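Local coordinates for protein thermostable monoacylglycerol lipase (Bacillus, PDB 4LHE) that probably hydrolyses monoacylglycerols to glycerol and free fatty acid, as a serine hydrolase of the alpha/beta hydrolase fold, at residues V23-G28 with P38-Y43; L102-A107 with A179-I184; G115-N120 with E243-H248; D194-V199 with S224-T229; E217-R222 with Q234-E239. One frame throughout, in Å; residues are numbered along the deposited sequence.

Interaction 1. Residues V23-G28 with P38-Y43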
# COMPACT_ATOMS: atom_id res chain seq x y z
N VAL A 23 2.51 -12.56 -5.99
CA VAL A 23 2.69 -11.30 -5.30
C VAL A 23 1.44 -10.43 -5.46
O VAL A 23 1.03 -10.10 -6.58
CB VAL A 23 3.93 -10.51 -5.77
CG1 VAL A 23 4.14 -9.32 -4.87
CG2 VAL A 23 5.17 -11.39 -5.73
N LEU A 24 0.84 -10.05 -4.32
CA LEU A 24 -0.26 -9.09 -4.29
C LEU A 24 0.36 -7.71 -4.03
O LEU A 24 1.13 -7.55 -3.07
CB LEU A 24 -1.19 -9.43 -3.12
CG LEU A 24 -2.42 -8.56 -2.92
CD1 LEU A 24 -3.32 -8.71 -4.10
CD2 LEU A 24 -3.16 -8.94 -1.63
N LEU A 25 0.05 -6.72 -4.87
CA LEU A 25 0.56 -5.36 -4.66
C LEU A 25 -0.55 -4.35 -4.36
O LEU A 25 -1.52 -4.25 -5.11
CB LEU A 25 1.36 -4.89 -5.88
CG LEU A 25 2.59 -5.71 -6.27
CD1 LEU A 25 2.20 -6.81 -7.25
CD2 LEU A 25 3.65 -4.81 -6.90
N VAL A 26 -0.41 -3.61 -3.27
CA VAL A 26 -1.50 -2.76 -2.82
C VAL A 26 -1.11 -1.29 -2.87
O VAL A 26 -0.22 -0.85 -2.13
CB VAL A 26 -1.96 -3.13 -1.40
CG1 VAL A 26 -3.33 -2.50 -1.11
CG2 VAL A 26 -2.06 -4.67 -1.25
N HIS A 27 -1.79 -0.53 -3.74
CA HIS A 27 -1.51 0.91 -3.87
C HIS A 27 -2.07 1.68 -2.67
O HIS A 27 -2.73 1.08 -1.82
CB HIS A 27 -2.01 1.48 -5.21
CG HIS A 27 -3.51 1.52 -5.38
ND1 HIS A 27 -4.29 2.54 -4.87
CD2 HIS A 27 -4.35 0.70 -6.04
CE1 HIS A 27 -5.55 2.33 -5.21
NE2 HIS A 27 -5.62 1.23 -5.92
N GLY A 28 -1.79 2.98 -2.61
CA GLY A 28 -2.13 3.77 -1.43
C GLY A 28 -3.45 4.53 -1.45
O GLY A 28 -4.24 4.40 -2.38
N PRO A 38 5.35 -0.46 -11.74
CA PRO A 38 6.70 -0.89 -12.15
C PRO A 38 7.18 -2.08 -11.33
O PRO A 38 7.91 -2.92 -11.86
CB PRO A 38 7.56 0.33 -11.87
CG PRO A 38 6.64 1.48 -12.05
CD PRO A 38 5.29 0.99 -11.51
N LEU A 39 6.80 -2.15 -10.06
CA LEU A 39 7.08 -3.33 -9.25
C LEU A 39 6.38 -4.56 -9.83
O LEU A 39 7.02 -5.60 -10.04
CB LEU A 39 6.65 -3.11 -7.79
CG LEU A 39 7.60 -2.37 -6.86
CD1 LEU A 39 7.91 -0.99 -7.36
CD2 LEU A 39 7.01 -2.28 -5.44
N ALA A 40 5.08 -4.44 -10.07
CA ALA A 40 4.28 -5.57 -10.56
C ALA A 40 4.86 -6.15 -11.85
O ALA A 40 4.99 -7.38 -12.00
CB ALA A 40 2.86 -5.13 -10.77
N GLU A 41 5.22 -5.27 -12.78
CA GLU A 41 5.81 -5.69 -14.05
C GLU A 41 7.16 -6.39 -13.89
O GLU A 41 7.38 -7.44 -14.49
CB GLU A 41 5.88 -4.52 -15.05
CG GLU A 41 4.48 -4.06 -15.53
CD GLU A 41 4.52 -2.88 -16.50
OE1 GLU A 41 5.62 -2.49 -16.93
OE2 GLU A 41 3.43 -2.35 -16.85
N ALA A 42 8.05 -5.82 -13.07
CA ALA A 42 9.31 -6.48 -12.72
C ALA A 42 9.16 -7.85 -12.03
O ALA A 42 9.95 -8.77 -12.31
CB ALA A 42 10.19 -5.57 -11.88
N TYR A 43 8.17 -8.02 -11.15
CA TYR A 43 7.98 -9.32 -10.48
C TYR A 43 7.39 -10.36 -11.44
O TYR A 43 7.74 -11.55 -11.38
CB TYR A 43 7.13 -9.19 -9.20
CG TYR A 43 7.64 -8.17 -8.19
CD1 TYR A 43 8.98 -7.80 -8.14
CD2 TYR A 43 6.77 -7.57 -7.29
CE1 TYR A 43 9.44 -6.86 -7.21
CE2 TYR A 43 7.22 -6.64 -6.37
CZ TYR A 43 8.55 -6.29 -6.34
OH TYR A 43 8.97 -5.34 -5.41

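Interaction 2. Residues L102-A107 with A179-I184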
# COMPACT_ATOMS: atom_id res chain seq x y z
N LEU A 102 -2.72 -1.94 4.55
CA LEU A 102 -3.62 -3.00 4.10
C LEU A 102 -2.89 -4.31 3.98
O LEU A 102 -3.50 -5.38 4.07
CB LEU A 102 -4.24 -2.62 2.76
CG LEU A 102 -5.35 -1.57 2.89
CD1 LEU A 102 -5.66 -0.99 1.53
CD2 LEU A 102 -6.59 -2.25 3.50
N THR A 103 -1.58 -4.22 3.75
CA THR A 103 -0.72 -5.39 3.70
C THR A 103 -0.58 -5.96 5.11
O THR A 103 -0.72 -7.18 5.31
CB THR A 103 0.68 -5.02 3.15
OG1 THR A 103 0.56 -4.72 1.75
CG2 THR A 103 1.66 -6.18 3.33
N LEU A 104 -0.32 -5.08 6.08
CA LEU A 104 -0.25 -5.48 7.47
C LEU A 104 -1.57 -6.09 7.90
O LEU A 104 -1.58 -7.15 8.53
CB LEU A 104 0.05 -4.26 8.34
CG LEU A 104 1.42 -3.65 8.09
CD1 LEU A 104 1.44 -2.23 8.61
CD2 LEU A 104 2.53 -4.48 8.75
N TYR A 105 -2.66 -5.44 7.51
CA TYR A 105 -4.01 -5.89 7.86
C TYR A 105 -4.24 -7.32 7.41
O TYR A 105 -4.70 -8.16 8.18
CB TYR A 105 -5.04 -4.97 7.19
CG TYR A 105 -6.48 -5.23 7.56
CD1 TYR A 105 -7.09 -4.51 8.58
CD2 TYR A 105 -7.25 -6.18 6.88
CE1 TYR A 105 -8.41 -4.72 8.92
CE2 TYR A 105 -8.58 -6.40 7.23
CZ TYR A 105 -9.15 -5.66 8.24
OH TYR A 105 -10.47 -5.86 8.61
N LEU A 106 -3.91 -7.58 6.15
CA LEU A 106 -4.14 -8.89 5.54
C LEU A 106 -3.29 -9.97 6.20
O LEU A 106 -3.74 -11.11 6.35
CB LEU A 106 -3.84 -8.82 4.05
CG LEU A 106 -4.86 -9.45 3.11
CD1 LEU A 106 -6.08 -8.57 3.02
CD2 LEU A 106 -4.23 -9.65 1.74
N ALA A 107 -2.07 -9.61 6.59
CA ALA A 107 -1.19 -10.56 7.26
C ALA A 107 -1.81 -10.94 8.62
O ALA A 107 -1.73 -12.10 9.05
CB ALA A 107 0.21 -9.97 7.43
N ALA A 179 -3.44 -2.01 16.26
CA ALA A 179 -3.87 -2.78 17.42
C ALA A 179 -3.53 -4.26 17.28
O ALA A 179 -3.20 -4.93 18.27
CB ALA A 179 -5.37 -2.60 17.65
N LYS A 180 -3.60 -4.76 16.06
CA LYS A 180 -3.47 -6.19 15.83
C LYS A 180 -2.15 -6.63 15.21
O LYS A 180 -2.09 -7.70 14.64
CB LYS A 180 -4.62 -6.67 14.94
CG LYS A 180 -6.01 -6.50 15.54
CD LYS A 180 -6.26 -7.53 16.63
CE LYS A 180 -6.35 -6.88 18.01
NZ LYS A 180 -7.75 -6.49 18.36
N LEU A 181 -1.09 -5.83 15.35
CA LEU A 181 0.23 -6.17 14.78
C LEU A 181 0.74 -7.53 15.25
O LEU A 181 1.30 -8.32 14.47
CB LEU A 181 1.26 -5.08 15.08
CG LEU A 181 1.06 -3.80 14.26
CD1 LEU A 181 2.04 -2.70 14.62
CD2 LEU A 181 1.16 -4.12 12.76
N ASP A 182 0.53 -7.82 16.53
CA ASP A 182 0.94 -9.07 17.16
C ASP A 182 0.41 -10.33 16.45
O ASP A 182 0.96 -11.42 16.60
CB ASP A 182 0.46 -9.06 18.61
CG ASP A 182 -1.01 -8.73 18.73
OD1 ASP A 182 -1.36 -7.53 18.81
OD2 ASP A 182 -1.82 -9.68 18.73
N ARG A 183 -0.66 -10.17 15.66
CA ARG A 183 -1.21 -11.28 14.87
C ARG A 183 -0.29 -11.69 13.71
O ARG A 183 -0.44 -12.78 13.15
CB ARG A 183 -2.59 -10.90 14.30
CG ARG A 183 -3.59 -10.31 15.31
CD ARG A 183 -4.39 -11.38 16.07
NE ARG A 183 -5.55 -10.83 16.78
CZ ARG A 183 -5.57 -10.51 18.08
NH1 ARG A 183 -4.48 -10.69 18.82
NH2 ARG A 183 -6.68 -10.02 18.64
N ILE A 184 0.63 -10.80 13.34
CA ILE A 184 1.51 -11.04 12.19
C ILE A 184 2.74 -11.87 12.58
O ILE A 184 3.54 -11.43 13.40
CB ILE A 184 1.98 -9.72 11.55
CG1 ILE A 184 0.78 -8.90 11.06
CG2 ILE A 184 2.89 -10.00 10.38
CD1 ILE A 184 1.17 -7.51 10.50

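Interaction 3. Residues G115-N120 with E243-H248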
# COMPACT_ATOMS: atom_id res chain seq x y z
N GLY A 115 4.97 -13.98 3.54
CA GLY A 115 5.81 -12.82 3.82
C GLY A 115 5.19 -11.50 3.39
O GLY A 115 4.33 -11.47 2.50
N ILE A 116 5.64 -10.40 4.00
CA ILE A 116 5.13 -9.08 3.64
C ILE A 116 6.21 -8.05 3.40
O ILE A 116 7.27 -8.08 4.05
CB ILE A 116 4.13 -8.53 4.68
CG1 ILE A 116 4.74 -8.50 6.09
CG2 ILE A 116 2.82 -9.34 4.65
CD1 ILE A 116 3.79 -7.98 7.14
N VAL A 117 5.94 -7.14 2.47
CA VAL A 117 6.87 -6.05 2.18
C VAL A 117 6.15 -4.68 2.20
O VAL A 117 5.81 -4.10 1.15
CB VAL A 117 7.63 -6.27 0.83
CG1 VAL A 117 8.72 -5.22 0.66
CG2 VAL A 117 8.28 -7.65 0.82
N PRO A 118 5.89 -4.16 3.40
CA PRO A 118 5.25 -2.83 3.49
C PRO A 118 6.26 -1.73 3.17
O PRO A 118 7.42 -1.83 3.56
CB PRO A 118 4.83 -2.75 4.97
CG PRO A 118 5.75 -3.71 5.70
CD PRO A 118 6.05 -4.81 4.72
N ILE A 119 5.84 -0.70 2.44
CA ILE A 119 6.74 0.38 2.06
C ILE A 119 6.13 1.68 2.54
O ILE A 119 5.04 2.04 2.11
CB ILE A 119 6.86 0.48 0.52
CG1 ILE A 119 7.27 -0.87 -0.08
CG2 ILE A 119 7.81 1.60 0.12
CD1 ILE A 119 7.34 -0.87 -1.61
N ASN A 120 6.82 2.40 3.43
CA ASN A 120 6.27 3.62 4.03
C ASN A 120 4.84 3.44 4.57
O ASN A 120 4.00 4.34 4.47
CB ASN A 120 6.33 4.80 3.06
CG ASN A 120 7.74 5.32 2.87
OD1 ASN A 120 8.59 5.19 3.75
ND2 ASN A 120 8.00 5.92 1.71
N GLU A 243 14.91 -10.58 -3.94
CA GLU A 243 15.80 -11.34 -3.06
C GLU A 243 15.01 -11.86 -1.86
O GLU A 243 15.12 -13.04 -1.50
CB GLU A 243 16.96 -10.42 -2.63
CG GLU A 243 17.88 -10.97 -1.55
CD GLU A 243 18.79 -9.91 -0.93
OE1 GLU A 243 19.23 -10.13 0.21
OE2 GLU A 243 19.06 -8.86 -1.58
N PHE A 244 14.16 -11.01 -1.28
CA PHE A 244 13.28 -11.41 -0.18
C PHE A 244 12.35 -12.55 -0.60
O PHE A 244 12.24 -13.56 0.09
CB PHE A 244 12.48 -10.20 0.35
CG PHE A 244 11.49 -10.53 1.47
CD1 PHE A 244 10.13 -10.66 1.20
CD2 PHE A 244 11.92 -10.67 2.79
CE1 PHE A 244 9.22 -10.94 2.20
CE2 PHE A 244 11.00 -10.96 3.80
CZ PHE A 244 9.65 -11.09 3.51
N PHE A 245 11.69 -12.39 -1.75
CA PHE A 245 10.78 -13.43 -2.25
C PHE A 245 11.48 -14.80 -2.45
O PHE A 245 11.02 -15.83 -1.94
CB PHE A 245 10.12 -13.00 -3.57
CG PHE A 245 9.35 -11.70 -3.50
CD1 PHE A 245 8.76 -11.26 -2.32
CD2 PHE A 245 9.21 -10.92 -4.65
CE1 PHE A 245 8.04 -10.06 -2.29
CE2 PHE A 245 8.51 -9.72 -4.63
CZ PHE A 245 7.91 -9.30 -3.46
N ALA A 246 12.57 -14.80 -3.21
CA ALA A 246 13.37 -16.01 -3.44
C ALA A 246 13.76 -16.72 -2.14
O ALA A 246 13.59 -17.93 -2.01
CB ALA A 246 14.63 -15.65 -4.24
N LYS A 247 14.29 -15.97 -1.17
CA LYS A 247 14.73 -16.59 0.08
C LYS A 247 13.63 -17.12 0.98
O LYS A 247 13.93 -17.87 1.92
CB LYS A 247 15.63 -15.65 0.88
CG LYS A 247 16.91 -15.31 0.17
CD LYS A 247 17.94 -14.69 1.10
CE LYS A 247 17.74 -13.20 1.24
NZ LYS A 247 19.02 -12.53 1.69
N HIS A 248 12.37 -16.74 0.74
CA HIS A 248 11.28 -17.24 1.59
C HIS A 248 10.14 -17.90 0.82
O HIS A 248 9.02 -17.93 1.29
CB HIS A 248 10.67 -16.12 2.43
CG HIS A 248 11.67 -15.35 3.23
ND1 HIS A 248 12.34 -14.26 2.73
CD2 HIS A 248 12.13 -15.53 4.49
CE1 HIS A 248 13.16 -13.79 3.65
NE2 HIS A 248 13.05 -14.55 4.73

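Interaction 4. Residues D194-V199 with S224-T229. With SO4 (sulfate ion), chain D.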
# COMPACT_ATOMS: atom_id res chain seq x y z
N ASP A 194 13.79 7.83 4.39
CA ASP A 194 14.33 8.78 5.37
C ASP A 194 13.56 10.09 5.28
O ASP A 194 13.15 10.65 6.29
CB ASP A 194 15.81 9.09 5.11
CG ASP A 194 16.72 7.95 5.47
OD1 ASP A 194 16.32 7.10 6.28
OD2 ASP A 194 17.85 7.89 4.93
N GLU A 195 13.38 10.55 4.05
CA GLU A 195 12.74 11.83 3.82
C GLU A 195 11.27 11.73 3.39
O GLU A 195 10.81 12.50 2.55
CB GLU A 195 13.55 12.65 2.80
CG GLU A 195 14.99 12.94 3.26
CD GLU A 195 15.74 13.90 2.32
OE1 GLU A 195 15.34 15.08 2.23
OE2 GLU A 195 16.74 13.47 1.69
N ASP A 196 10.54 10.78 3.98
CA ASP A 196 9.09 10.75 3.85
C ASP A 196 8.54 11.98 4.58
O ASP A 196 8.82 12.15 5.76
CB ASP A 196 8.52 9.48 4.48
CG ASP A 196 7.07 9.20 4.07
OD1 ASP A 196 6.26 10.14 4.09
OD2 ASP A 196 6.75 8.03 3.72
N HIS A 197 7.77 12.82 3.87
CA HIS A 197 7.14 14.01 4.45
C HIS A 197 5.64 13.82 4.64
O HIS A 197 4.91 14.78 4.90
CB HIS A 197 7.35 15.26 3.56
CG HIS A 197 8.75 15.44 3.06
ND1 HIS A 197 9.09 15.27 1.72
CD2 HIS A 197 9.90 15.79 3.69
CE1 HIS A 197 10.38 15.50 1.57
NE2 HIS A 197 10.90 15.81 2.74
N VAL A 198 5.17 12.57 4.50
CA VAL A 198 3.75 12.25 4.66
C VAL A 198 3.51 11.32 5.83
O VAL A 198 2.71 11.61 6.72
CB VAL A 198 3.16 11.61 3.38
CG1 VAL A 198 1.70 11.23 3.60
CG2 VAL A 198 3.30 12.55 2.20
N VAL A 199 4.22 10.18 5.82
CA VAL A 199 4.15 9.19 6.90
C VAL A 199 5.47 9.24 7.65
O VAL A 199 6.53 9.12 7.04
CB VAL A 199 3.91 7.76 6.33
CG1 VAL A 199 4.00 6.72 7.43
CG2 VAL A 199 2.54 7.68 5.65
N SER A 224 14.75 8.88 -1.70
CA SER A 224 13.34 8.89 -2.06
C SER A 224 12.50 9.61 -1.04
O SER A 224 12.78 9.55 0.15
CB SER A 224 12.81 7.46 -2.18
OG SER A 224 13.42 6.77 -3.24
N TYR A 225 11.44 10.25 -1.50
CA TYR A 225 10.44 10.75 -0.58
C TYR A 225 9.30 9.74 -0.53
O TYR A 225 9.43 8.61 -1.03
CB TYR A 225 9.82 12.05 -1.09
CG TYR A 225 10.78 13.21 -1.22
CD1 TYR A 225 12.01 13.22 -0.57
CD2 TYR A 225 10.45 14.31 -2.01
CE1 TYR A 225 12.88 14.29 -0.71
CE2 TYR A 225 11.31 15.38 -2.16
CZ TYR A 225 12.52 15.37 -1.50
OH TYR A 225 13.37 16.44 -1.66
N HIS A 226 8.18 10.14 0.07
CA HIS A 226 7.08 9.22 0.34
C HIS A 226 6.72 8.19 -0.72
O HIS A 226 6.59 7.00 -0.42
CB HIS A 226 5.82 10.00 0.68
CG HIS A 226 4.68 9.13 1.11
ND1 HIS A 226 4.79 8.20 2.12
CD2 HIS A 226 3.40 9.05 0.67
CE1 HIS A 226 3.63 7.60 2.30
NE2 HIS A 226 2.77 8.09 1.43
N VAL A 227 6.52 8.65 -1.95
CA VAL A 227 6.06 7.78 -3.04
C VAL A 227 7.25 7.00 -3.61
O VAL A 227 7.61 7.15 -4.77
CB VAL A 227 5.42 8.58 -4.16
CG1 VAL A 227 4.69 7.64 -5.16
CG2 VAL A 227 4.43 9.57 -3.58
N ALA A 228 7.86 6.17 -2.76
CA ALA A 228 9.16 5.55 -3.03
C ALA A 228 9.15 4.58 -4.23
O ALA A 228 10.17 4.37 -4.88
CB ALA A 228 9.66 4.85 -1.76
N THR A 229 7.99 3.99 -4.52
CA THR A 229 7.85 2.99 -5.58
C THR A 229 8.02 3.61 -6.96
O THR A 229 8.28 2.91 -7.94
CB THR A 229 6.48 2.31 -5.50
OG1 THR A 229 5.45 3.32 -5.49
CG2 THR A 229 6.35 1.47 -4.22
S SO4 D . -0.72 7.37 0.13
O1 SO4 D . -1.83 8.06 -0.53
O2 SO4 D . 0.19 6.80 -0.88
O3 SO4 D . 0.02 8.33 0.94
O4 SO4 D . -1.30 6.34 1.00
O HOH W 1 15.15 9.30 1.66

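Interaction 5. Residues E217-R222 with Q234-E239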
# COMPACT_ATOMS: atom_id res chain seq x y z
N GLU A 217 13.15 -7.14 9.17
CA GLU A 217 14.24 -6.20 8.94
C GLU A 217 13.75 -4.83 8.47
O GLU A 217 12.72 -4.73 7.78
CB GLU A 217 15.20 -6.79 7.90
CG GLU A 217 16.38 -5.91 7.53
CD GLU A 217 17.15 -6.43 6.32
OE1 GLU A 217 18.09 -5.73 5.87
OE2 GLU A 217 16.82 -7.53 5.81
N ILE A 218 14.47 -3.77 8.83
CA ILE A 218 14.16 -2.44 8.29
C ILE A 218 15.19 -2.00 7.27
O ILE A 218 16.40 -2.03 7.53
CB ILE A 218 14.01 -1.38 9.39
CG1 ILE A 218 12.83 -1.72 10.29
CG2 ILE A 218 13.82 0.00 8.78
CD1 ILE A 218 12.48 -0.65 11.31
N VAL A 219 14.71 -1.61 6.10
CA VAL A 219 15.59 -1.12 5.05
C VAL A 219 15.32 0.36 4.77
O VAL A 219 14.19 0.76 4.43
CB VAL A 219 15.49 -1.99 3.77
CG1 VAL A 219 16.30 -1.41 2.63
CG2 VAL A 219 15.96 -3.41 4.08
N ARG A 220 16.36 1.17 4.94
CA ARG A 220 16.27 2.62 4.74
C ARG A 220 16.49 3.01 3.28
O ARG A 220 17.42 2.53 2.62
CB ARG A 220 17.26 3.36 5.65
CG ARG A 220 17.01 3.14 7.15
CD ARG A 220 17.18 4.44 7.93
NE ARG A 220 16.11 4.63 8.90
CZ ARG A 220 15.04 5.41 8.72
NH1 ARG A 220 14.88 6.10 7.59
NH2 ARG A 220 14.11 5.51 9.68
N LEU A 221 15.60 3.87 2.77
CA LEU A 221 15.67 4.37 1.41
C LEU A 221 16.16 5.81 1.47
O LEU A 221 15.46 6.69 1.97
CB LEU A 221 14.29 4.29 0.75
CG LEU A 221 13.69 2.88 0.65
CD1 LEU A 221 12.27 2.91 0.05
CD2 LEU A 221 14.61 1.97 -0.18
N ARG A 222 17.35 6.04 0.93
CA ARG A 222 18.05 7.31 1.15
C ARG A 222 17.82 8.39 0.10
O ARG A 222 18.08 9.57 0.36
CB ARG A 222 19.55 7.06 1.33
CG ARG A 222 20.02 7.20 2.77
CD ARG A 222 20.60 5.92 3.38
NE ARG A 222 20.50 6.01 4.84
CZ ARG A 222 21.12 5.22 5.70
NH1 ARG A 222 21.93 4.25 5.28
NH2 ARG A 222 20.93 5.40 7.00
N GLN A 234 13.40 3.20 -6.59
CA GLN A 234 12.61 2.13 -7.24
C GLN A 234 13.40 0.84 -7.56
O GLN A 234 12.97 -0.24 -7.18
CB GLN A 234 11.90 2.65 -8.50
CG GLN A 234 11.01 1.62 -9.18
CD GLN A 234 10.54 2.09 -10.54
OE1 GLN A 234 11.22 1.88 -11.54
NE2 GLN A 234 9.37 2.73 -10.58
N PRO A 235 14.55 0.93 -8.25
CA PRO A 235 15.25 -0.32 -8.56
C PRO A 235 15.73 -1.07 -7.30
O PRO A 235 15.72 -2.31 -7.27
CB PRO A 235 16.45 0.14 -9.40
CG PRO A 235 16.09 1.53 -9.87
CD PRO A 235 15.27 2.11 -8.78
N MET A 236 16.14 -0.32 -6.28
CA MET A 236 16.53 -0.93 -5.02
C MET A 236 15.35 -1.67 -4.34
O MET A 236 15.50 -2.80 -3.86
CB MET A 236 17.13 0.14 -4.09
CG MET A 236 17.38 -0.35 -2.68
SD MET A 236 18.28 0.81 -1.63
CE MET A 236 18.67 -0.30 -0.26
N ILE A 237 14.18 -1.05 -4.33
CA ILE A 237 12.99 -1.73 -3.82
C ILE A 237 12.68 -3.02 -4.57
O ILE A 237 12.35 -4.04 -3.96
CB ILE A 237 11.74 -0.82 -3.91
CG1 ILE A 237 11.95 0.44 -3.06
CG2 ILE A 237 10.49 -1.58 -3.45
CD1 ILE A 237 10.80 1.48 -3.23
N ILE A 238 12.78 -2.98 -5.89
CA ILE A 238 12.50 -4.15 -6.71
C ILE A 238 13.52 -5.28 -6.46
O ILE A 238 13.13 -6.44 -6.28
CB ILE A 238 12.42 -3.77 -8.21
CG1 ILE A 238 11.09 -3.05 -8.51
CG2 ILE A 238 12.57 -5.01 -9.08
CD1 ILE A 238 11.06 -2.26 -9.85
N GLU A 239 14.80 -4.94 -6.45
CA GLU A 239 15.88 -5.92 -6.32
C GLU A 239 15.92 -6.55 -4.91
O GLU A 239 16.12 -7.76 -4.77
CB GLU A 239 17.22 -5.24 -6.70
CG GLU A 239 18.50 -6.02 -6.39
CD GLU A 239 19.77 -5.27 -6.83
OE1 GLU A 239 19.68 -4.06 -7.15
OE2 GLU A 239 20.85 -5.91 -6.87

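Interaction 1. Residues V23-G28 with P38-Y43
L25 sets CD2 against L39, A40 and Y43 and CD1 against A40, joining strand and helix in the beta-alpha-beta unit formed by strand 21-26, helix 37-45 and strand 49-52 of the alpha/beta hydrolase fold. Over these segments the helix runs nearly antiparallel to the strand (170°), with the axes 9.5 Å apart at their closest. Packing is densest around L25. CD2 is 3.6 Å from CB of L39 and also lies against the backbone N of A40, while CD1 is 4.0 Å from CB of A40. The same CD2 reaches the Y43 ring at CE2, also 4.0 Å away. An alanine in place of L25 would probably open a gap between strand and helix, leaving L39 CB, the A40 methyl and the Y43 ring without their common partner. Two residues earlier on the strand, the fit is looser: V23 and Y43 cross at about a right angle, and a single methyl, CG1, approaches the ring. The far side of the helix is different again, with E41 exposed and A42 partly so, although A42 also packs on I238 of helix 234-247. F245 of that helix meets the Y43 ring edge-to-face. Within helix 37-45, the carbonyl oxygen of L39 sits 3.2 Å above one face of the Y43 ring, displaced toward its rim.

Interaction 2. Residues L102-A107 with A179-I184
I184 and L104 meet without any ring between them, and the flat group that is touched is a peptide carbonyl: L104 O lies 3.4 Å from CD1 of I184. The flat side chains turn elsewhere. The Y105 ring stacks on H109, and the R183 guanidinium leads away to a salt bridge in which its NH1 is 2.8 Å from OD2 of D182. The contact is carried by aliphatic branches. CD1 of I184, at the end of a chain whose CG1 stands anti to the carbonyl carbon (chi1 -60°), also meets CD2 of L104 at 3.8 Å. Behind it, CG1 and CG2 of I184 straddle the A107 methyl, CG1 being 3.8 Å from A107 CB. L181 adds a lighter touch, its CD2 4.3 Å from CD2 of L104. The contact thus joins helix 98-109 to the 3-10 turn and the residue that follows it, before strand 188-193; I116 of strand 115-119 touches L104, A107 and I184. With only carbon branches and a carbonyl oxygen meeting closely, fit of shape rather than directional bonding sets how the segments lie.

Interaction 3. Residues G115-N120 with E243-H248
F244 and V117 slide past each other in opposite directions, the ring of one lying beside a methyl of the other. From CB, the F244 side chain leaves with CG anti to the backbone N (chi1 178°), which sets CG on the strand side. CD1 is the first ring atom to meet strand 115-119, 3.6 Å from CG2 of V117. CE1 stays beside the same methyl and has the CA of G115 at its edge, 4.2 Å away. The tip, CZ, comes to 3.9 Å from the carbonyl oxygen of I116. The lack of a side chain at G115 lets the ring edge come this close to CA. One ring face carries H248 ND1, which also donates to F244 O at 2.7 Å in a nearly straight bond (165°). An alanine in place of F244 would probably leave V117 CG2 and the CA of G115 without the ring against them. V117 CG2 also touches CE1 of F245. The helix runs antiparallel to the strand (171°) on one face of the sheet, F244 resting on P187 and, on strand 188-193, L189, and F245 reaching F92. I116 points away from it, onto T103, L104 and A107 of helix 98-109.

Interaction 4. Residues D194-V199 with S224-T229
D196 and H226 lie side by side, joined by a hydrogen bond from ND1 of H226 to OD2 of D196 (2.5 Å, 164°). The carboxylate is met on its syn side, 26° out of its plane, while the oxygen stays near the imidazole plane. Two more bonds fix the carboxylate: D196 OD1 accepts from the backbone N of V198 and of V199, forming an Asx turn and Asx motif. At the other edge of the imidazole, H226 NE2 donates to O3 of a sulfate (2.8 Å), probably from the crystallisation liquor, that is also hydrogen-bonded to S97 OG. With S97 on a GxSxG nucleophile elbow, this geometry fits the Ser-His-Asp triad of alpha/beta hydrolases, probably the active site here. A water bridges E195 N and S224 O. Apolar contacts flank the imidazole: V198 CB sits over one face as a CH-pi contact, 3.8 Å from the ring centroid, and V199 CG2 is 3.5 Å from H226 CE1. H197, whose ND1 is hydrogen-bonded to D148, turns its edge to the Y225 face (T-shaped, planes at 68°), with CE1 over the ring centre.

Interaction 5. Residues E217-R222 with Q234-E239
M236 is the first residue of Q234-E239 to touch strand 216-221. Q234, at the start of the helix, hydrogen-bonds through NE2 to the carbonyl oxygen of T229. The M236 side chain leaves with CG anti to the backbone N (chi1 171°) and stays extended as far as the strand. Its SD passes L221, 4.1 Å from CD2, in an oblique crossing. Beyond it, CE meets V219 tip to tip, 3.9 Å from CG1, and lies 4.2 Å from the carbonyl oxygen of R220. I237 follows and meets the other branch of L221 at about a right angle, with CD1 of I237 3.9 Å from CD1 of L221. Thus L221 divides its methyls, CD2 going to the methionine sulfur and CD1 to the isoleucine. I238 packs instead on L39 of helix 37-45. On the strand, the backbone turns CB of R220 away from the helix, and R222 forms a salt bridge through NE to OD2 of D194. The helix runs at 162° to the strand, 10.2 Å away between axes. This is the end of the alpha/beta hydrolase sheet: the last strand is followed by a loop bearing the probable triad histidine, H226, and then by the C-terminal helix that packs back on the sheet.

In the fold
Interactions 1, 3 and 5 pack helices 37-45 and 234-247 on one face of the seven-stranded sheet, and interactions 3 and 5, about 10 Å apart between centres, share the second helix. Interaction 2 lies on the other face, where I116 of strand 115-119 joins it to interaction 3. Interaction 4 sits in the loops after strands 188-193 and 216-221, about 22 Å from interaction 2 between centres. Along the chain, interaction 1 closes first, interaction 2 alternates with interaction 3, and interactions 4 and 5, whose segments also alternate, are nested within interaction 3. Hydrogen bonds from N120 ND2 to H226 O and from Q234 NE2 to T229 O tie the probable catalytic loops to strand 115-119 and the C-terminal helix.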